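Local structure of quinone oxidoreductase (Coxiella burnetii, 3TQH) at residues Q143-A148 against A218-V223; L134-L139 against L266-N271. The protein binds NADPH and probably reduces quinones with it, as a member of the medium-chain dehydrogenase/reductase family. All coordinates share one frame; numbering follows the deposited sequence.

From the N terminus the chain builds most of the mixed sheet of the GroES-like part before it enters helix 135-147, which both contacts use. Its early part, with 134-139, belongs to contact 2 and its later part, in 143-148, to contact 1. The chain then passes through strands 155-158, 179-184 and 199-202 before strand 216-221 returns beside the end of the helix and closes the loop of contact 1. After strands 239-243 and 262-264, loop 266-271 closes contact 2, so contact 1 is nested inside it. Where the two meet, Q143 NE2 lies 2.8 Å from Q269 O, a probable hydrogen bond. Both contacts touch NADPH.

Contact 1 of 2, residues Q143-A148 against A218-V223; sequences QALNQA and AVIDLV. With NDP (NADPH dihydro-nicotinamide-adenine-dinucleotide phosphate), chain B.
I220, on strand 216-221 of the parallel Rossmann-type sheet, turns its CB toward A144 and L145 near the end of helix 135-147 and A148 just after them, where the helix packs on the sheet. CB branches between two neighbours. CG2 meets A144 CB at 3.9 Å, while CG1 meets L145 CD2 at 4.0 Å, the two side chains crossing at about a right angle. With CG1 beside the backbone N (chi1 -50°) and a second bend at chi2 (-53°), CD1 comes to lie 3.8 Å from the carbonyl O of A144 and also touches A148 CB. That carbonyl already accepts the backbone N-H of A148, so the methyl packs beside an oxygen that has its partner. The interface is buried and wholly apolar in its side chains; V156 and I158 of the adjoining strand 155-158 also touch I220. At the end of the strand the chain turns toward the cofactor: D221 OD1 accepts the N-H of V223 in an Asx turn, reached from above the carboxylate plane, and V223 CG2 packs on the NADPH adenine, 3.8 Å from N1A. Nearer the start of the strand, small residues let the backbones close in, and A218 CB meets A148 CB at 3.7 Å.

Contact 2 of 2, residues L134-L139 against L266-N271; sequences LPTAGL and LLKQFN. With NDP (NADPH dihydro-nicotinamide-adenine-dinucleotide phosphate), chain B.
The nicotinamide end of the NADPH pocket is built here, where K268 and T136 meet beside the dihydropyridine ring. Loop 266-271 reads the carboxamide through its backbone: L266 O accepts from NADPH N7N, and K268 N donates to O7N at 2.7 Å in a fairly straight bond (164°). This pair of bonds fixes the rotation of the amide. T136, on helix 135-147, puts CG2 3.8 Å from NADPH C5N. Its OG1, anti to the carbonyl carbon (chi1 -71°), is hydrogen-bonded to D74 and also takes a weak bond from K268 NZ at 3.4 Å. The K268 chain leaves with CG anti to the backbone N, bends at chi2 and chi3, and crosses T136 at about a right angle. On the way CG touches L139 CB and CD packs against T136 CA, 3.9 Å apart; the ammonium also makes a cation-pi contact with F101. Beyond the cofactor, L139 forks against the loop. CD1 lies 3.9 Å from Q269 O and meets F270 CD1 at an oblique approach to the ring, while CD2 reaches N271 O at 4.0 Å. N271 OD1 then caps E274 N at the start of helix 272-283. Backbone recognition of the carboxamide by a loop following the last Rossmann strand is characteristic of nicotinamide binding in medium-chain dehydrogenases/reductases.

Contact 1 of 2, residues Q143-A148 against A218-V223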
ATOM      1  N   GLN A 143       1.990  -3.120 -10.022  1.00 11.94           N
ATOM      2  CA  GLN A 143       0.826  -3.455 -10.832  1.00 12.55           C
ATOM      3  C   GLN A 143       0.209  -2.233 -11.513  1.00 12.16           C
ATOM      4  O   GLN A 143      -0.379  -2.356 -12.583  1.00 12.84           O
ATOM      5  CB  GLN A 143      -0.201  -4.204  -9.991  1.00 12.93           C
ATOM      6  CG  GLN A 143       0.284  -5.596  -9.586  1.00 13.94           C
ATOM      7  CD  GLN A 143      -0.576  -6.250  -8.522  1.00 14.60           C
ATOM      8  OE1 GLN A 143      -1.660  -5.769  -8.196  1.00 15.14           O
ATOM      9  NE2 GLN A 143      -0.096  -7.356  -7.981  1.00 15.54           N
ATOM     10  N   ALA A 144       0.376  -1.056 -10.913  1.00 11.41           N
ATOM     11  CA  ALA A 144      -0.048   0.191 -11.545  1.00 11.31           C
ATOM     12  C   ALA A 144       0.834   0.498 -12.750  1.00 12.03           C
ATOM     13  O   ALA A 144       0.333   0.812 -13.834  1.00 12.77           O
ATOM     14  CB  ALA A 144      -0.008   1.338 -10.556  1.00 10.46           C
ATOM     15  N   LEU A 145       2.146   0.389 -12.568  1.00 12.19           N
ATOM     16  CA  LEU A 145       3.084   0.602 -13.667  1.00 12.99           C
ATOM     17  C   LEU A 145       2.859  -0.398 -14.801  1.00 14.09           C
ATOM     18  O   LEU A 145       2.947  -0.019 -15.972  1.00 14.69           O
ATOM     19  CB  LEU A 145       4.539   0.563 -13.167  1.00 13.22           C
ATOM     20  CG  LEU A 145       4.953   1.783 -12.328  1.00 12.87           C
ATOM     21  CD1 LEU A 145       6.322   1.597 -11.683  1.00 12.77           C
ATOM     22  CD2 LEU A 145       4.941   3.071 -13.179  1.00 13.27           C
ATOM     23  N   ASN A 146       2.560  -1.656 -14.454  1.00 14.63           N
ATOM     24  CA  ASN A 146       2.246  -2.701 -15.446  1.00 15.93           C
ATOM     25  C   ASN A 146       0.930  -2.441 -16.183  1.00 15.98           C
ATOM     26  O   ASN A 146       0.847  -2.632 -17.388  1.00 16.71           O
ATOM     27  CB  ASN A 146       2.165  -4.090 -14.802  1.00 16.73           C
ATOM     28  CG  ASN A 146       3.529  -4.661 -14.412  1.00 17.84           C
ATOM     29  OD1 ASN A 146       4.586  -4.101 -14.723  1.00 18.73           O
ATOM     30  ND2 ASN A 146       3.500  -5.794 -13.720  1.00 18.24           N
ATOM     31  N   GLN A 147      -0.103  -2.026 -15.461  1.00 15.40           N
ATOM     32  CA  GLN A 147      -1.373  -1.656 -16.101  1.00 15.92           C
ATOM     33  C   GLN A 147      -1.167  -0.528 -17.135  1.00 16.32           C
ATOM     34  O   GLN A 147      -1.782  -0.537 -18.206  1.00 17.13           O
ATOM     35  CB  GLN A 147      -2.406  -1.247 -15.045  1.00 15.03           C
ATOM     36  CG  GLN A 147      -3.771  -0.860 -15.602  1.00 15.47           C
ATOM     37  CD  GLN A 147      -4.512  -2.031 -16.226  1.00 17.03           C
ATOM     38  OE1 GLN A 147      -4.512  -2.209 -17.452  1.00 18.01           O
ATOM     39  NE2 GLN A 147      -5.148  -2.839 -15.384  1.00 16.83           N
ATOM     40  N   ALA A 148      -0.287   0.420 -16.812  1.00 15.98           N
ATOM     41  CA  ALA A 148       0.076   1.512 -17.726  1.00 16.76           C
ATOM     42  C   ALA A 148       1.034   1.094 -18.851  1.00 18.64           C
ATOM     43  O   ALA A 148       1.333   1.906 -19.728  1.00 19.51           O
ATOM     44  CB  ALA A 148       0.683   2.669 -16.946  1.00 15.53           C
ATOM     45  N   ALA A 218       1.765   8.113 -19.300  1.00 16.07           N
ATOM     46  CA  ALA A 218       0.972   7.497 -18.245  1.00 14.80           C
ATOM     47  C   ALA A 218       0.912   8.386 -17.019  1.00 13.68           C
ATOM     48  O   ALA A 218       1.880   9.054 -16.684  1.00 13.59           O
ATOM     49  CB  ALA A 218       1.535   6.133 -17.876  1.00 14.25           C
ATOM     50  N   VAL A 219      -0.247   8.398 -16.374  1.00 13.20           N
ATOM     51  CA  VAL A 219      -0.416   9.036 -15.088  1.00 12.52           C
ATOM     52  C   VAL A 219      -0.733   7.943 -14.082  1.00 12.01           C
ATOM     53  O   VAL A 219      -1.735   7.255 -14.235  1.00 12.13           O
ATOM     54  CB  VAL A 219      -1.585  10.041 -15.107  1.00 13.16           C
ATOM     55  CG1 VAL A 219      -1.882  10.551 -13.687  1.00 12.05           C
ATOM     56  CG2 VAL A 219      -1.300  11.202 -16.091  1.00 13.43           C
ATOM     57  N   ILE A 220       0.132   7.763 -13.082  1.00 11.60           N
ATOM     58  CA  ILE A 220      -0.185   6.917 -11.942  1.00 11.27           C
ATOM     59  C   ILE A 220      -0.810   7.825 -10.894  1.00 11.53           C
ATOM     60  O   ILE A 220      -0.107   8.496 -10.132  1.00 11.61           O
ATOM     61  CB  ILE A 220       1.046   6.196 -11.360  1.00 11.07           C
ATOM     62  CG1 ILE A 220       1.851   5.489 -12.468  1.00 11.71           C
ATOM     63  CG2 ILE A 220       0.605   5.189 -10.310  1.00 10.27           C
ATOM     64  CD1 ILE A 220       1.024   4.553 -13.349  1.00 11.60           C
ATOM     65  N   ASP A 221      -2.137   7.866 -10.888  1.00 11.98           N
ATOM     66  CA  ASP A 221      -2.877   8.780 -10.030  1.00 12.50           C
ATOM     67  C   ASP A 221      -3.128   8.126  -8.672  1.00 12.47           C
ATOM     68  O   ASP A 221      -3.974   7.234  -8.544  1.00 12.82           O
ATOM     69  CB  ASP A 221      -4.201   9.178 -10.685  1.00 13.08           C
ATOM     70  CG  ASP A 221      -5.136   9.875  -9.726  1.00 14.13           C
ATOM     71  OD1 ASP A 221      -4.644  10.647  -8.874  1.00 14.99           O
ATOM     72  OD2 ASP A 221      -6.366   9.655  -9.814  1.00 15.12           O
ATOM     73  N   LEU A 222      -2.383   8.573  -7.666  1.00 12.09           N
ATOM     74  CA  LEU A 222      -2.507   8.036  -6.318  1.00 12.16           C
ATOM     75  C   LEU A 222      -3.285   8.965  -5.386  1.00 12.77           C
ATOM     76  O   LEU A 222      -3.326   8.726  -4.185  1.00 12.92           O
ATOM     77  CB  LEU A 222      -1.118   7.737  -5.754  1.00 11.84           C
ATOM     78  CG  LEU A 222      -0.337   6.675  -6.539  1.00 11.34           C
ATOM     79  CD1 LEU A 222       1.135   6.719  -6.182  1.00 10.90           C
ATOM     80  CD2 LEU A 222      -0.927   5.282  -6.288  1.00 11.67           C
ATOM     81  N   VAL A 223      -3.911  10.008  -5.940  1.00 13.41           N
ATOM     82  CA  VAL A 223      -4.752  10.935  -5.153  1.00 14.42           C
ATOM     83  C   VAL A 223      -6.238  10.789  -5.501  1.00 15.34           C
ATOM     84  O   VAL A 223      -7.087  10.788  -4.617  1.00 16.63           O
ATOM     85  CB  VAL A 223      -4.322  12.410  -5.350  1.00 14.70           C
ATOM     86  CG1 VAL A 223      -5.208  13.348  -4.526  1.00 15.43           C
ATOM     87  CG2 VAL A 223      -2.858  12.582  -4.977  1.00 13.74           C
TER
HETATM   88  PA  NDP B 500      -0.032   7.775   1.520  1.00  9.67           P
HETATM   89  O1A NDP B 500      -0.800   8.222   2.697  1.00  9.38           O
HETATM   90  O2A NDP B 500       1.180   7.031   1.915  1.00  9.30           O
HETATM   91  O5B NDP B 500       0.402   9.038   0.627  1.00 10.56           O
HETATM   92  C5B NDP B 500       0.833  10.220   1.275  1.00 11.36           C
HETATM   93  C4B NDP B 500       1.467  11.162   0.262  1.00 10.76           C
HETATM   94  O4B NDP B 500       0.450  11.808  -0.475  1.00 10.87           O
HETATM   95  C3B NDP B 500       2.310  12.269   0.881  1.00 11.55           C
HETATM   96  O3B NDP B 500       3.678  12.012   0.643  1.00 10.96           O
HETATM   97  C2B NDP B 500       1.844  13.555   0.206  1.00 11.52           C
HETATM   98  O2B NDP B 500       2.907  14.315  -0.324  1.00 11.55           O
HETATM   99  C1B NDP B 500       0.946  13.051  -0.912  1.00 10.36           C
HETATM  100  N9A NDP B 500      -0.187  13.932  -1.235  1.00 10.61           N
HETATM  101  C8A NDP B 500      -1.237  14.264  -0.415  1.00 12.21           C
HETATM  102  N7A NDP B 500      -2.076  15.069  -1.097  1.00 12.42           N
HETATM  103  C5A NDP B 500      -1.580  15.255  -2.338  1.00 10.47           C
HETATM  104  C6A NDP B 500      -2.044  15.992  -3.418  1.00  9.73           C
HETATM  105  N6A NDP B 500      -3.174  16.672  -3.311  1.00 10.57           N
HETATM  106  N1A NDP B 500      -1.321  16.012  -4.589  1.00  8.93           N
HETATM  107  C2A NDP B 500      -0.139  15.291  -4.678  1.00  8.24           C
HETATM  108  N3A NDP B 500       0.322  14.551  -3.604  1.00  8.14           N
HETATM  109  C4A NDP B 500      -0.393  14.540  -2.445  1.00  9.65           C
HETATM  110  O3  NDP B 500      -0.962   6.902   0.536  1.00 10.58           O
HETATM  111  PN  NDP B 500      -0.533   5.581  -0.287  1.00 10.39           P
HETATM  112  O1N NDP B 500      -0.412   4.446   0.653  1.00 11.69           O
HETATM  113  O2N NDP B 500       0.569   5.847  -1.223  1.00 10.06           O
HETATM  114  O5D NDP B 500      -1.876   5.362  -1.143  1.00 11.43           O
HETATM  115  C5D NDP B 500      -2.407   6.380  -1.969  1.00 10.81           C
HETATM  116  C4D NDP B 500      -3.857   6.057  -2.315  1.00 10.98           C
HETATM  117  O4D NDP B 500      -3.930   4.836  -3.026  1.00 10.77           O
HETATM  118  C3D NDP B 500      -4.710   5.908  -1.064  1.00 11.92           C
HETATM  119  O3D NDP B 500      -5.925   6.600  -1.239  1.00 12.00           O
HETATM  120  C2D NDP B 500      -4.922   4.414  -0.934  1.00 12.48           C
HETATM  121  O2D NDP B 500      -6.140   4.090  -0.289  1.00 13.55           O
HETATM  122  C1D NDP B 500      -4.852   3.960  -2.395  1.00 11.98           C
HETATM  123  N1N NDP B 500      -4.437   2.553  -2.600  1.00 11.57           N
HETATM  124  C2N NDP B 500      -5.217   1.772  -3.418  1.00 12.08           C
HETATM  125  C3N NDP B 500      -4.948   0.422  -3.630  1.00 12.08           C
HETATM  126  C7N NDP B 500      -5.810  -0.417  -4.528  1.00 12.38           C
HETATM  127  O7N NDP B 500      -5.489  -1.783  -4.688  1.00 13.05           O
HETATM  128  N7N NDP B 500      -6.856   0.132  -5.143  1.00 10.79           N
HETATM  129  C4N NDP B 500      -3.764  -0.183  -2.931  1.00 12.70           C
HETATM  130  C5N NDP B 500      -2.949   0.722  -2.063  1.00 12.66           C
HETATM  131  C6N NDP B 500      -3.331   2.056  -1.947  1.00 12.52           C
HETATM  132  P2B NDP B 500       3.348  15.713   0.343  1.00 14.31           P
HETATM  133  O1X NDP B 500       4.671  16.123  -0.254  1.00 14.81           O
HETATM  134  O2X NDP B 500       3.514  15.547   1.834  1.00 16.49           O
HETATM  135  O3X NDP B 500       2.340  16.797   0.076  1.00 14.93           O

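Contact 2 of 2, residues L134-L139 against L266-N271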
ATOM      1  N   LEU A 134       6.301  -3.772   2.813  1.00 14.98           N
ATOM      2  CA  LEU A 134       6.414  -3.934   1.366  1.00 16.26           C
ATOM      3  C   LEU A 134       5.150  -4.397   0.612  1.00 16.28           C
ATOM      4  O   LEU A 134       4.856  -3.850  -0.446  1.00 17.46           O
ATOM      5  CB  LEU A 134       7.577  -4.888   1.057  1.00 17.55           C
ATOM      6  CG  LEU A 134       8.055  -4.996  -0.391  1.00 19.11           C
ATOM      7  CD1 LEU A 134       8.527  -3.655  -0.939  1.00 19.06           C
ATOM      8  CD2 LEU A 134       9.154  -6.037  -0.489  1.00 19.60           C
ATOM      9  N   PRO A 135       4.417  -5.409   1.124  1.00 15.80           N
ATOM     10  CA  PRO A 135       3.408  -6.076   0.286  1.00 16.16           C
ATOM     11  C   PRO A 135       2.365  -5.183  -0.403  1.00 16.00           C
ATOM     12  O   PRO A 135       2.298  -5.180  -1.631  1.00 17.23           O
ATOM     13  CB  PRO A 135       2.738  -7.047   1.264  1.00 15.74           C
ATOM     14  CG  PRO A 135       3.802  -7.371   2.221  1.00 15.46           C
ATOM     15  CD  PRO A 135       4.538  -6.084   2.427  1.00 15.26           C
ATOM     16  N   THR A 136       1.572  -4.427   0.355  1.00 14.73           N
ATOM     17  CA  THR A 136       0.526  -3.608  -0.262  1.00 14.68           C
ATOM     18  C   THR A 136       1.123  -2.506  -1.143  1.00 14.81           C
ATOM     19  O   THR A 136       0.804  -2.424  -2.329  1.00 15.62           O
ATOM     20  CB  THR A 136      -0.449  -2.994   0.777  1.00 13.79           C
ATOM     21  OG1 THR A 136      -1.271  -4.029   1.330  1.00 14.28           O
ATOM     22  CG2 THR A 136      -1.350  -1.946   0.115  1.00 13.35           C
ATOM     23  N   ALA A 137       1.994  -1.683  -0.562  1.00 13.97           N
ATOM     24  CA  ALA A 137       2.577  -0.533  -1.272  1.00 14.46           C
ATOM     25  C   ALA A 137       3.338  -0.961  -2.514  1.00 15.64           C
ATOM     26  O   ALA A 137       3.155  -0.391  -3.587  1.00 16.85           O
ATOM     27  CB  ALA A 137       3.494   0.260  -0.350  1.00 14.04           C
ATOM     28  N   GLY A 138       4.180  -1.976  -2.361  1.00 10.83           N
ATOM     29  CA  GLY A 138       5.012  -2.469  -3.453  1.00 10.87           C
ATOM     30  C   GLY A 138       4.234  -3.131  -4.570  1.00 10.87           C
ATOM     31  O   GLY A 138       4.493  -2.874  -5.748  1.00 10.78           O
ATOM     32  N   LEU A 139       3.297  -4.003  -4.210  1.00 11.23           N
ATOM     33  CA  LEU A 139       2.499  -4.698  -5.216  1.00 11.38           C
ATOM     34  C   LEU A 139       1.626  -3.708  -5.970  1.00 10.80           C
ATOM     35  O   LEU A 139       1.397  -3.875  -7.167  1.00 11.47           O
ATOM     36  CB  LEU A 139       1.636  -5.802  -4.598  1.00 12.13           C
ATOM     37  CG  LEU A 139       2.361  -7.067  -4.126  1.00 12.99           C
ATOM     38  CD1 LEU A 139       1.435  -7.935  -3.262  1.00 12.29           C
ATOM     39  CD2 LEU A 139       2.919  -7.868  -5.310  1.00 12.52           C
ATOM     40  N   LEU A 266      -7.489   0.246 -10.371  1.00 16.07           N
ATOM     41  CA  LEU A 266      -6.562  -0.773  -9.905  1.00 16.09           C
ATOM     42  C   LEU A 266      -7.072  -1.373  -8.607  1.00 16.73           C
ATOM     43  O   LEU A 266      -7.405  -0.642  -7.670  1.00 16.54           O
ATOM     44  CB  LEU A 266      -5.166  -0.188  -9.680  1.00 14.98           C
ATOM     45  CG  LEU A 266      -4.054  -1.237  -9.569  1.00 15.45           C
ATOM     46  CD1 LEU A 266      -3.559  -1.612 -10.958  1.00 16.15           C
ATOM     47  CD2 LEU A 266      -2.896  -0.751  -8.711  1.00 15.16           C
ATOM     48  N   LEU A 267      -7.148  -2.704  -8.577  1.00 17.74           N
ATOM     49  CA  LEU A 267      -7.351  -3.461  -7.346  1.00 18.48           C
ATOM     50  C   LEU A 267      -6.130  -4.351  -7.145  1.00 18.45           C
ATOM     51  O   LEU A 267      -5.909  -5.305  -7.902  1.00 19.01           O
ATOM     52  CB  LEU A 267      -8.614  -4.316  -7.432  1.00 20.22           C
ATOM     53  CG  LEU A 267      -9.949  -3.571  -7.309  1.00 21.44           C
ATOM     54  CD1 LEU A 267     -11.087  -4.434  -7.838  1.00 23.22           C
ATOM     55  CD2 LEU A 267     -10.209  -3.147  -5.863  1.00 21.21           C
ATOM     56  N   LYS A 268      -5.328  -4.012  -6.135  1.00 17.83           N
ATOM     57  CA  LYS A 268      -4.133  -4.770  -5.786  1.00 17.93           C
ATOM     58  C   LYS A 268      -4.462  -6.244  -5.577  1.00 19.23           C
ATOM     59  O   LYS A 268      -5.344  -6.582  -4.792  1.00 20.04           O
ATOM     60  CB  LYS A 268      -3.501  -4.200  -4.509  1.00 17.48           C
ATOM     61  CG  LYS A 268      -2.339  -5.038  -3.941  1.00 18.86           C
ATOM     62  CD  LYS A 268      -2.342  -5.044  -2.419  1.00 20.30           C
ATOM     63  CE  LYS A 268      -3.458  -5.891  -1.826  1.00 21.88           C
ATOM     64  NZ  LYS A 268      -3.862  -5.402  -0.462  1.00 23.48           N
ATOM     65  N   GLN A 269      -3.747  -7.108  -6.291  1.00 19.73           N
ATOM     66  CA  GLN A 269      -3.859  -8.549  -6.115  1.00 21.54           C
ATOM     67  C   GLN A 269      -2.560  -9.099  -5.531  1.00 21.00           C
ATOM     68  O   GLN A 269      -1.478  -8.579  -5.816  1.00 19.71           O
ATOM     69  CB  GLN A 269      -4.131  -9.232  -7.457  1.00 22.94           C
ATOM     70  CG  GLN A 269      -5.447  -8.856  -8.114  1.00 24.84           C
ATOM     71  CD  GLN A 269      -5.618  -9.532  -9.465  1.00 28.79           C
ATOM     72  OE1 GLN A 269      -5.445 -10.748  -9.593  1.00 33.02           O
ATOM     73  NE2 GLN A 269      -5.958  -8.748 -10.483  1.00 29.76           N
ATOM     74  N   PHE A 270      -2.663 -10.154  -4.727  1.00 21.91           N
ATOM     75  CA  PHE A 270      -1.467 -10.828  -4.236  1.00 22.06           C
ATOM     76  C   PHE A 270      -0.818 -11.641  -5.353  1.00 22.71           C
ATOM     77  O   PHE A 270      -1.470 -12.478  -5.977  1.00 24.03           O
ATOM     78  CB  PHE A 270      -1.761 -11.734  -3.042  1.00 23.42           C
ATOM     79  CG  PHE A 270      -0.518 -12.156  -2.306  1.00 23.72           C
ATOM     80  CD1 PHE A 270       0.074 -11.303  -1.380  1.00 21.67           C
ATOM     81  CD2 PHE A 270       0.090 -13.374  -2.578  1.00 25.37           C
ATOM     82  CE1 PHE A 270       1.231 -11.663  -0.714  1.00 22.36           C
ATOM     83  CE2 PHE A 270       1.255 -13.753  -1.908  1.00 26.24           C
ATOM     84  CZ  PHE A 270       1.827 -12.892  -0.977  1.00 24.73           C
ATOM     85  N   ASN A 271       0.462 -11.379  -5.605  1.00 21.84           N
ATOM     86  CA  ASN A 271       1.227 -12.138  -6.588  1.00 22.75           C
ATOM     87  C   ASN A 271       2.556 -12.623  -6.012  1.00 22.97           C
ATOM     88  O   ASN A 271       3.459 -11.832  -5.739  1.00 21.62           O
ATOM     89  CB  ASN A 271       1.462 -11.307  -7.854  1.00 21.93           C
ATOM     90  CG  ASN A 271       2.060 -12.137  -8.993  1.00 23.86           C
ATOM     91  OD1 ASN A 271       3.216 -12.566  -8.930  1.00 24.22           O
ATOM     92  ND2 ASN A 271       1.267 -12.370 -10.034  1.00 24.39           N
TER
HETATM   93  PA  NDP B 500      -0.032   7.775   1.520  1.00  9.67           P
HETATM   94  O1A NDP B 500      -0.800   8.222   2.697  1.00  9.38           O
HETATM   95  O2A NDP B 500       1.180   7.031   1.915  1.00  9.30           O
HETATM   96  O5B NDP B 500       0.402   9.038   0.627  1.00 10.56           O
HETATM   97  C5B NDP B 500       0.833  10.220   1.275  1.00 11.36           C
HETATM   98  C4B NDP B 500       1.467  11.162   0.262  1.00 10.76           C
HETATM   99  O4B NDP B 500       0.450  11.808  -0.475  1.00 10.87           O
HETATM  100  C3B NDP B 500       2.310  12.269   0.881  1.00 11.55           C
HETATM  101  O3B NDP B 500       3.678  12.012   0.643  1.00 10.96           O
HETATM  102  C2B NDP B 500       1.844  13.555   0.206  1.00 11.52           C
HETATM  103  O2B NDP B 500       2.907  14.315  -0.324  1.00 11.55           O
HETATM  104  C1B NDP B 500       0.946  13.051  -0.912  1.00 10.36           C
HETATM  105  N9A NDP B 500      -0.187  13.932  -1.235  1.00 10.61           N
HETATM  106  C8A NDP B 500      -1.237  14.264  -0.415  1.00 12.21           C
HETATM  107  N7A NDP B 500      -2.076  15.069  -1.097  1.00 12.42           N
HETATM  108  C5A NDP B 500      -1.580  15.255  -2.338  1.00 10.47           C
HETATM  109  C6A NDP B 500      -2.044  15.992  -3.418  1.00  9.73           C
HETATM  110  N6A NDP B 500      -3.174  16.672  -3.311  1.00 10.57           N
HETATM  111  N1A NDP B 500      -1.321  16.012  -4.589  1.00  8.93           N
HETATM  112  C2A NDP B 500      -0.139  15.291  -4.678  1.00  8.24           C
HETATM  113  N3A NDP B 500       0.322  14.551  -3.604  1.00  8.14           N
HETATM  114  C4A NDP B 500      -0.393  14.540  -2.445  1.00  9.65           C
HETATM  115  O3  NDP B 500      -0.962   6.902   0.536  1.00 10.58           O
HETATM  116  PN  NDP B 500      -0.533   5.581  -0.287  1.00 10.39           P
HETATM  117  O1N NDP B 500      -0.412   4.446   0.653  1.00 11.69           O
HETATM  118  O2N NDP B 500       0.569   5.847  -1.223  1.00 10.06           O
HETATM  119  O5D NDP B 500      -1.876   5.362  -1.143  1.00 11.43           O
HETATM  120  C5D NDP B 500      -2.407   6.380  -1.969  1.00 10.81           C
HETATM  121  C4D NDP B 500      -3.857   6.057  -2.315  1.00 10.98           C
HETATM  122  O4D NDP B 500      -3.930   4.836  -3.026  1.00 10.77           O
HETATM  123  C3D NDP B 500      -4.710   5.908  -1.064  1.00 11.92           C
HETATM  124  O3D NDP B 500      -5.925   6.600  -1.239  1.00 12.00           O
HETATM  125  C2D NDP B 500      -4.922   4.414  -0.934  1.00 12.48           C
HETATM  126  O2D NDP B 500      -6.140   4.090  -0.289  1.00 13.55           O
HETATM  127  C1D NDP B 500      -4.852   3.960  -2.395  1.00 11.98           C
HETATM  128  N1N NDP B 500      -4.437   2.553  -2.600  1.00 11.57           N
HETATM  129  C2N NDP B 500      -5.217   1.772  -3.418  1.00 12.08           C
HETATM  130  C3N NDP B 500      -4.948   0.422  -3.630  1.00 12.08           C
HETATM  131  C7N NDP B 500      -5.810  -0.417  -4.528  1.00 12.38           C
HETATM  132  O7N NDP B 500      -5.489  -1.783  -4.688  1.00 13.05           O
HETATM  133  N7N NDP B 500      -6.856   0.132  -5.143  1.00 10.79           N
HETATM  134  C4N NDP B 500      -3.764  -0.183  -2.931  1.00 12.70           C
HETATM  135  C5N NDP B 500      -2.949   0.722  -2.063  1.00 12.66           C
HETATM  136  C6N NDP B 500      -3.331   2.056  -1.947  1.00 12.52           C
HETATM  137  P2B NDP B 500       3.348  15.713   0.343  1.00 14.31           P
HETATM  138  O1X NDP B 500       4.671  16.123  -0.254  1.00 14.81           O
HETATM  139  O2X NDP B 500       3.514  15.547   1.834  1.00 16.49           O
HETATM  140  O3X NDP B 500       2.340  16.797   0.076  1.00 14.93           O